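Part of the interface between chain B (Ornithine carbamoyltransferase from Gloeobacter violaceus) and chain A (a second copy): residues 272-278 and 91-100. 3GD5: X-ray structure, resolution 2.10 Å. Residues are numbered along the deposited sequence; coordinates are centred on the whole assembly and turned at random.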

ATOM      1  N   CYS B 272      29.791   4.638  -9.992  1.00 30.74           N
ATOM      2  CA  CYS B 272      29.351   3.419  -9.306  1.00 34.25           C
ATOM      3  C   CYS B 272      27.955   2.892  -9.694  1.00 34.76           C
ATOM      4  O   CYS B 272      27.643   1.738  -9.417  1.00 33.93           O
ATOM      5  CB  CYS B 272      29.431   3.619  -7.786  1.00 33.88           C
ATOM      6  SG  CYS B 272      28.510   5.035  -7.151  1.00 36.66           S
ATOM      7  N   LEU B 273      27.131   3.726 -10.336  1.00 33.67           N
ATOM      8  CA  LEU B 273      25.781   3.330 -10.759  1.00 34.96           C
ATOM      9  C   LEU B 273      24.798   3.201  -9.583  1.00 34.72           C
ATOM     10  O   LEU B 273      25.200   2.952  -8.445  1.00 34.23           O
ATOM     11  CB  LEU B 273      25.828   1.995 -11.530  1.00 31.68           C
ATOM     12  CG  LEU B 273      26.658   1.941 -12.820  1.00 34.76           C
ATOM     13  CD1 LEU B 273      26.622   0.520 -13.415  1.00 31.32           C
ATOM     14  CD2 LEU B 273      26.111   2.943 -13.829  1.00 30.98           C
ATOM     15  N   PRO B 274      23.490   3.382  -9.845  1.00 35.74           N
ATOM     16  CA  PRO B 274      22.885   3.695 -11.144  1.00 35.81           C
ATOM     17  C   PRO B 274      23.164   5.154 -11.514  1.00 35.76           C
ATOM     18  O   PRO B 274      23.612   5.939 -10.681  1.00 34.18           O
ATOM     19  CB  PRO B 274      21.404   3.432 -10.899  1.00 37.09           C
ATOM     20  CG  PRO B 274      21.238   3.911  -9.480  1.00 37.31           C
ATOM     21  CD  PRO B 274      22.456   3.305  -8.791  1.00 36.37           C
ATOM     22  N   ALA B 275      22.881   5.523 -12.754  1.00 35.06           N
ATOM     23  CA  ALA B 275      23.165   6.882 -13.196  1.00 37.77           C
ATOM     24  C   ALA B 275      21.935   7.645 -13.660  1.00 38.28           C
ATOM     25  O   ALA B 275      21.000   7.059 -14.211  1.00 38.03           O
ATOM     26  CB  ALA B 275      24.204   6.845 -14.325  1.00 35.17           C
ATOM     27  N   HIS B 276      21.939   8.956 -13.425  1.00 38.67           N
ATOM     28  CA  HIS B 276      20.836   9.803 -13.869  1.00 39.51           C
ATOM     29  C   HIS B 276      21.407  10.710 -14.952  1.00 39.02           C
ATOM     30  O   HIS B 276      21.908  11.794 -14.650  1.00 39.17           O
ATOM     31  CB  HIS B 276      20.291  10.673 -12.733  1.00 40.13           C
ATOM     32  CG  HIS B 276      19.855   9.905 -11.523  1.00 44.00           C
ATOM     33  ND1 HIS B 276      19.133   8.732 -11.602  1.00 45.35           N
ATOM     34  CD2 HIS B 276      20.003  10.167 -10.203  1.00 43.75           C
ATOM     35  CE1 HIS B 276      18.855   8.306 -10.382  1.00 45.51           C
ATOM     36  NE2 HIS B 276      19.371   9.159  -9.515  1.00 45.80           N
ATOM     37  N   ARG B 277      21.351  10.264 -16.204  1.00 39.15           N
ATOM     38  CA  ARG B 277      21.880  11.071 -17.299  1.00 40.88           C
ATOM     39  C   ARG B 277      21.240  12.442 -17.215  1.00 42.01           C
ATOM     40  O   ARG B 277      20.035  12.551 -17.003  1.00 41.09           O
ATOM     41  CB  ARG B 277      21.553  10.443 -18.653  1.00 40.68           C
ATOM     42  CG  ARG B 277      22.239   9.122 -18.915  1.00 42.60           C
ATOM     43  CD  ARG B 277      21.641   8.451 -20.139  1.00 43.85           C
ATOM     44  NE  ARG B 277      21.726   6.996 -20.059  1.00 49.33           N
ATOM     45  CZ  ARG B 277      22.850   6.305 -20.188  1.00 49.31           C
ATOM     46  NH1 ARG B 277      23.991   6.943 -20.413  1.00 53.89           N
ATOM     47  NH2 ARG B 277      22.838   4.984 -20.088  1.00 46.74           N
ATOM     48  N   GLY B 278      22.051  13.482 -17.368  1.00 42.69           N
ATOM     49  CA  GLY B 278      21.538  14.835 -17.303  1.00 42.72           C
ATOM     50  C   GLY B 278      21.809  15.504 -15.968  1.00 43.34           C
ATOM     51  O   GLY B 278      21.706  16.724 -15.859  1.00 42.17           O
TER
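Chain A (91-100) EPVRDTARVL

Chain A lies on the irregular stretch of chain B, extended from Pro B274 to Arg B277, as a short loop leading into a helix, Val A93 to Leu A100, that runs roughly opposite to chain B. The backbones come nearest at the loop, where the CA atoms of Glu A91 and Pro B274 are 6.9 Å apart; Pro B274 follows a cis peptide bond. The CA-to-CB bond of Glu A91 points sideways, but its chain, t at chi1 and chi2, carries OE2 to 3.6 Å from CB of Pro B274. Pro A92 occupies the N-cap position. Two residues on, Arg A94 places NH2 3.0 Å from NE of Arg B277, a close pair of two donors and like charges, not a hydrogen bond. Asp A95 brings the opposite charge: its OD1 lies 2.6 Å from NH2 of Arg B277 in a salt bridge, near the plane of that guanidinium. The same OD1 takes a hydrogen bond from NH2 of Arg A98 at 2.7 Å, so one carboxylate oxygen serves arginines of both chains and the NH2 atoms of Arg A98 and Arg B277 stand only 3.7 Å apart. The CA-to-CB bond of Val A99 points toward chain B, and its CG2 lies 3.8 Å from CD1 of Leu B273, an apolar contact between buried residues.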

ATOM      1  N   GLU A  91      15.818   2.711 -13.748  1.00 49.18           N
ATOM      2  CA  GLU A  91      17.034   2.512 -14.528  1.00 48.58           C
ATOM      3  C   GLU A  91      16.716   1.996 -15.928  1.00 47.90           C
ATOM      4  O   GLU A  91      15.951   1.044 -16.091  1.00 47.61           O
ATOM      5  CB  GLU A  91      17.972   1.519 -13.827  1.00 50.20           C
ATOM      6  CG  GLU A  91      19.320   1.353 -14.530  1.00 51.00           C
ATOM      7  CD  GLU A  91      20.283   0.424 -13.791  1.00 54.36           C
ATOM      8  OE1 GLU A  91      19.916  -0.745 -13.527  1.00 54.26           O
ATOM      9  OE2 GLU A  91      21.416   0.864 -13.484  1.00 53.41           O
ATOM     10  N   PRO A  92      17.302   2.623 -16.962  1.00 45.67           N
ATOM     11  CA  PRO A  92      17.041   2.178 -18.332  1.00 45.34           C
ATOM     12  C   PRO A  92      17.546   0.760 -18.569  1.00 45.02           C
ATOM     13  O   PRO A  92      18.581   0.363 -18.031  1.00 42.75           O
ATOM     14  CB  PRO A  92      17.750   3.236 -19.189  1.00 45.02           C
ATOM     15  CG  PRO A  92      18.812   3.779 -18.291  1.00 45.23           C
ATOM     16  CD  PRO A  92      18.146   3.833 -16.946  1.00 46.43           C
ATOM     17  N   VAL A  93      16.799  -0.007 -19.361  1.00 45.10           N
ATOM     18  CA  VAL A  93      17.160  -1.392 -19.649  1.00 46.11           C
ATOM     19  C   VAL A  93      18.545  -1.572 -20.262  1.00 45.86           C
ATOM     20  O   VAL A  93      19.225  -2.561 -19.981  1.00 45.45           O
ATOM     21  CB  VAL A  93      16.122  -2.071 -20.583  1.00 47.83           C
ATOM     22  CG1 VAL A  93      14.737  -2.010 -19.953  1.00 48.45           C
ATOM     23  CG2 VAL A  93      16.119  -1.399 -21.936  1.00 50.36           C
ATOM     24  N   ARG A  94      18.970  -0.629 -21.099  1.00 44.80           N
ATOM     25  CA  ARG A  94      20.277  -0.752 -21.718  1.00 44.42           C
ATOM     26  C   ARG A  94      21.392  -0.750 -20.677  1.00 43.28           C
ATOM     27  O   ARG A  94      22.438  -1.364 -20.880  1.00 44.75           O
ATOM     28  CB  ARG A  94      20.495   0.353 -22.757  1.00 45.83           C
ATOM     29  CG  ARG A  94      20.366   1.786 -22.262  1.00 48.00           C
ATOM     30  CD  ARG A  94      20.667   2.731 -23.421  1.00 51.22           C
ATOM     31  NE  ARG A  94      20.795   4.131 -23.022  1.00 56.53           N
ATOM     32  CZ  ARG A  94      19.775   4.956 -22.799  1.00 59.03           C
ATOM     33  NH1 ARG A  94      18.522   4.533 -22.935  1.00 60.09           N
ATOM     34  NH2 ARG A  94      20.010   6.215 -22.446  1.00 60.09           N
ATOM     35  N   ASP A  95      21.178  -0.070 -19.555  1.00 41.38           N
ATOM     36  CA  ASP A  95      22.198  -0.052 -18.508  1.00 39.65           C
ATOM     37  C   ASP A  95      22.128  -1.353 -17.723  1.00 39.33           C
ATOM     38  O   ASP A  95      23.145  -2.016 -17.510  1.00 38.39           O
ATOM     39  CB  ASP A  95      22.001   1.134 -17.560  1.00 37.75           C
ATOM     40  CG  ASP A  95      22.347   2.470 -18.211  1.00 37.06           C
ATOM     41  OD1 ASP A  95      22.842   2.477 -19.355  1.00 36.27           O
ATOM     42  OD2 ASP A  95      22.133   3.515 -17.574  1.00 37.01           O
ATOM     43  N   THR A  96      20.924  -1.733 -17.305  1.00 37.71           N
ATOM     44  CA  THR A  96      20.772  -2.963 -16.549  1.00 37.97           C
ATOM     45  C   THR A  96      21.140  -4.200 -17.372  1.00 36.63           C
ATOM     46  O   THR A  96      21.692  -5.157 -16.835  1.00 34.64           O
ATOM     47  CB  THR A  96      19.338  -3.090 -15.955  1.00 40.09           C
ATOM     48  OG1 THR A  96      18.925  -4.464 -15.956  1.00 43.14           O
ATOM     49  CG2 THR A  96      18.359  -2.246 -16.726  1.00 41.30           C
ATOM     50  N   ALA A  97      20.877  -4.177 -18.676  1.00 36.03           N
ATOM     51  CA  ALA A  97      21.213  -5.326 -19.520  1.00 35.96           C
ATOM     52  C   ALA A  97      22.730  -5.476 -19.641  1.00 36.11           C
ATOM     53  O   ALA A  97      23.277  -6.580 -19.527  1.00 36.57           O
ATOM     54  CB  ALA A  97      20.597  -5.169 -20.903  1.00 36.87           C
ATOM     55  N   ARG A  98      23.408  -4.358 -19.860  1.00 35.65           N
ATOM     56  CA  ARG A  98      24.856  -4.368 -19.999  1.00 35.81           C
ATOM     57  C   ARG A  98      25.565  -4.845 -18.741  1.00 35.66           C
ATOM     58  O   ARG A  98      26.559  -5.568 -18.826  1.00 35.88           O
ATOM     59  CB  ARG A  98      25.352  -2.982 -20.412  1.00 34.68           C
ATOM     60  CG  ARG A  98      25.234  -2.748 -21.912  1.00 34.92           C
ATOM     61  CD  ARG A  98      25.731  -1.380 -22.325  1.00 37.41           C
ATOM     62  NE  ARG A  98      24.885  -0.319 -21.789  1.00 37.80           N
ATOM     63  CZ  ARG A  98      24.943   0.951 -22.174  1.00 39.09           C
ATOM     64  NH1 ARG A  98      25.811   1.329 -23.108  1.00 39.21           N
ATOM     65  NH2 ARG A  98      24.136   1.847 -21.624  1.00 36.26           N
ATOM     66  N   VAL A  99      25.057  -4.454 -17.574  1.00 35.70           N
ATOM     67  CA  VAL A  99      25.658  -4.883 -16.318  1.00 35.13           C
ATOM     68  C   VAL A  99      25.395  -6.373 -16.095  1.00 35.49           C
ATOM     69  O   VAL A  99      26.295  -7.124 -15.711  1.00 36.60           O
ATOM     70  CB  VAL A  99      25.100  -4.062 -15.120  1.00 36.32           C
ATOM     71  CG1 VAL A  99      25.520  -4.685 -13.804  1.00 36.44           C
ATOM     72  CG2 VAL A  99      25.615  -2.629 -15.194  1.00 33.70           C
ATOM     73  N   LEU A 100      24.163  -6.801 -16.346  1.00 34.89           N
ATOM     74  CA  LEU A 100      23.778  -8.199 -16.176  1.00 34.34           C
ATOM     75  C   LEU A 100      24.619  -9.091 -17.087  1.00 34.97           C
ATOM     76  O   LEU A 100      25.007 -10.210 -16.716  1.00 32.91           O
ATOM     77  CB  LEU A 100      22.295  -8.369 -16.501  1.00 37.52           C
ATOM     78  CG  LEU A 100      21.307  -8.718 -15.384  1.00 38.29           C
ATOM     79  CD1 LEU A 100      21.596  -7.920 -14.139  1.00 38.93           C
ATOM     80  CD2 LEU A 100      19.893  -8.462 -15.875  1.00 38.08           C
TER